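Local structure of YbbR family protein (Desulfitobacterium hafniense, 3LYW) at residues 7-12 / 23-28. The protein is of unknown function; this chain is an all-beta piece, probably one YbbR-type domain, of a longer YbbR family protein. Sequence-based numbering, arbitrary orientation.
Sequences LSLIAK and KLPSVR
Leu7 and Val27 pair their backbones in both directions, forming an antiparallel hydrogen-bonded pair. Leu7 N donates to Val27 O at 2.8 Å, and Val27 N returns a bond of 2.8 Å to Leu7 O. Both are fairly straight, with N-H...O angles near 160°. The strand directions lie 124° apart, well short of antiparallel, and by Leu9 no direct backbone bond joins the segments. There a water takes over the link: it accepts from Leu9 N at 2.7 Å and donates a longer bond of 3.3 Å to Leu24 O. The water thus bridges strand 7-12 to Leu24, in the loop leading into strand 26-33.

Side-chain contact centres on Leu9, which points toward segment 23-28. Its CB presses on Pro25 O at 3.2 Å and also makes an apolar contact with Leu24 CB. CG is anti to the backbone N (chi1 -173°). From it the branch spreads, CD2 beside Pro25 CD and CD1 beside Val27 CG2, both apolar pairs 4.2 Å apart. Leu24 answers from the other segment: its CD1 sits 3.3 Å from Leu9 O, over the backbone running on to Ala11, whose CB it also touches at 4.3 Å.

The same side chains continue into the interior. Leu9 and Val27 both reach Val61 of strand 55-63, while Leu9 and Pro25 share Val79 of strand 69-85, on which Leu24 touches Leu81. Strand 4-12 runs parallel to strand 44-48 on its other edge. The arrangement is that of an antiparallel strand pair splaying apart within a curled, mixed beta-sheet, its separated end bridged by a water and packed by Leu9, Leu24 and Pro25, in what is probably a YbbR-type domain.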
loop_
_atom_site.group_PDB
_atom_site.type_symbol
_atom_site.label_atom_id
_atom_site.label_comp_id
_atom_site.label_asym_id
_atom_site.label_seq_id
_atom_site.Cartn_x
_atom_site.Cartn_y
_atom_site.Cartn_z
ATOM N N LEU A 7 8.296 -0.887 1.343
ATOM C CA LEU A 7 7.553 -1.376 0.191
ATOM C C LEU A 7 6.985 -0.235 -0.636
ATOM O O LEU A 7 6.715 0.852 -0.111
ATOM C CB LEU A 7 6.399 -2.260 0.659
ATOM C CG LEU A 7 6.758 -3.333 1.680
ATOM C CD1 LEU A 7 5.480 -3.978 2.184
ATOM C CD2 LEU A 7 7.698 -4.353 1.066
ATOM N N SER A 8 6.817 -0.472 -1.932
ATOM C CA SER A 8 6.232 0.544 -2.783
ATOM C C SER A 8 4.717 0.396 -2.610
ATOM O O SER A 8 4.217 -0.691 -2.292
ATOM C CB SER A 8 6.648 0.327 -4.237
ATOM O OG SER A 8 6.345 -0.983 -4.659
ATOM N N LEU A 9 3.993 1.494 -2.799
ATOM C CA LEU A 9 2.543 1.492 -2.643
ATOM C C LEU A 9 1.837 1.326 -3.980
ATOM O O LEU A 9 2.160 2.006 -4.950
ATOM C CB LEU A 9 2.092 2.793 -1.974
ATOM C CG LEU A 9 0.611 2.900 -1.578
ATOM C CD1 LEU A 9 0.233 1.754 -0.658
ATOM C CD2 LEU A 9 0.358 4.232 -0.898
ATOM N N ILE A 10 0.878 0.409 -4.015
ATOM C CA ILE A 10 0.117 0.104 -5.220
ATOM C C ILE A 10 -1.366 0.379 -5.031
ATOM O O ILE A 10 -1.923 0.130 -3.958
ATOM C CB ILE A 10 0.285 -1.375 -5.607
ATOM C CG1 ILE A 10 1.742 -1.638 -5.976
ATOM C CG2 ILE A 10 -0.643 -1.732 -6.762
ATOM C CD1 ILE A 10 2.285 -0.675 -7.017
ATOM N N ALA A 11 -2.006 0.902 -6.067
ATOM C CA ALA A 11 -3.428 1.182 -5.960
ATOM C C ALA A 11 -4.222 0.036 -6.570
ATOM O O ALA A 11 -3.904 -0.418 -7.660
ATOM C CB ALA A 11 -3.754 2.475 -6.671
ATOM N N LYS A 12 -5.243 -0.434 -5.861
ATOM C CA LYS A 12 -6.087 -1.504 -6.380
ATOM C C LYS A 12 -7.492 -0.967 -6.672
ATOM O O LYS A 12 -7.960 -0.013 -6.044
ATOM C CB LYS A 12 -6.170 -2.651 -5.376
ATOM C CG LYS A 12 -4.834 -3.250 -4.996
ATOM C CD LYS A 12 -4.194 -4.030 -6.142
ATOM C CE LYS A 12 -2.928 -4.742 -5.666
ATOM N NZ LYS A 12 -2.254 -5.500 -6.754
ATOM N N LYS A 23 1.471 11.090 -6.645
ATOM C CA LYS A 23 2.560 10.113 -6.694
ATOM C C LYS A 23 2.446 9.317 -5.400
ATOM O O LYS A 23 2.417 9.894 -4.321
ATOM C CB LYS A 23 3.909 10.832 -6.738
ATOM C CG LYS A 23 5.121 9.916 -6.911
ATOM C CD LYS A 23 6.402 10.739 -6.976
ATOM C CE LYS A 23 7.627 9.868 -7.267
ATOM N NZ LYS A 23 7.824 8.822 -6.230
ATOM N N LEU A 24 2.367 7.997 -5.497
ATOM C CA LEU A 24 2.234 7.170 -4.298
ATOM C C LEU A 24 3.541 7.063 -3.520
ATOM O O LEU A 24 4.563 6.670 -4.078
ATOM C CB LEU A 24 1.730 5.776 -4.680
ATOM C CG LEU A 24 0.393 5.781 -5.427
ATOM C CD1 LEU A 24 -0.035 4.357 -5.737
ATOM C CD2 LEU A 24 -0.650 6.482 -4.576
ATOM N N PRO A 25 3.523 7.409 -2.218
ATOM C CA PRO A 25 4.725 7.344 -1.386
ATOM C C PRO A 25 5.089 5.908 -1.063
ATOM O O PRO A 25 4.303 4.998 -1.319
ATOM C CB PRO A 25 4.321 8.134 -0.149
ATOM C CG PRO A 25 2.871 7.779 -0.018
ATOM C CD PRO A 25 2.378 7.910 -1.438
ATOM N N SER A 26 6.295 5.711 -0.541
ATOM C CA SER A 26 6.747 4.386 -0.157
ATOM C C SER A 26 6.195 4.168 1.243
ATOM O O SER A 26 5.767 5.118 1.895
ATOM C CB SER A 26 8.278 4.310 -0.138
ATOM O OG SER A 26 8.836 5.271 0.743
ATOM N N VAL A 27 6.209 2.925 1.697
ATOM C CA VAL A 27 5.674 2.579 3.004
ATOM C C VAL A 27 6.690 1.784 3.827
ATOM O O VAL A 27 7.338 0.869 3.303
ATOM C CB VAL A 27 4.401 1.722 2.845
ATOM C CG1 VAL A 27 3.881 1.314 4.202
ATOM C CG2 VAL A 27 3.347 2.498 2.087
ATOM N N ARG A 28 6.824 2.130 5.109
ATOM C CA ARG A 28 7.742 1.404 5.994
ATOM C C ARG A 28 6.900 0.469 6.857
ATOM O O ARG A 28 5.926 0.905 7.476
ATOM C CB ARG A 28 8.510 2.374 6.883
ATOM C CG ARG A 28 9.465 3.240 6.113
ATOM C CD ARG A 28 10.902 2.802 6.300
ATOM N NE ARG A 28 11.606 3.688 7.224
ATOM C CZ ARG A 28 12.929 3.753 7.343
ATOM N NH1 ARG A 28 13.704 2.979 6.595
ATOM N NH2 ARG A 28 13.478 4.605 8.200
HETATM O O HOH W 1 5.571 3.601 -3.542
#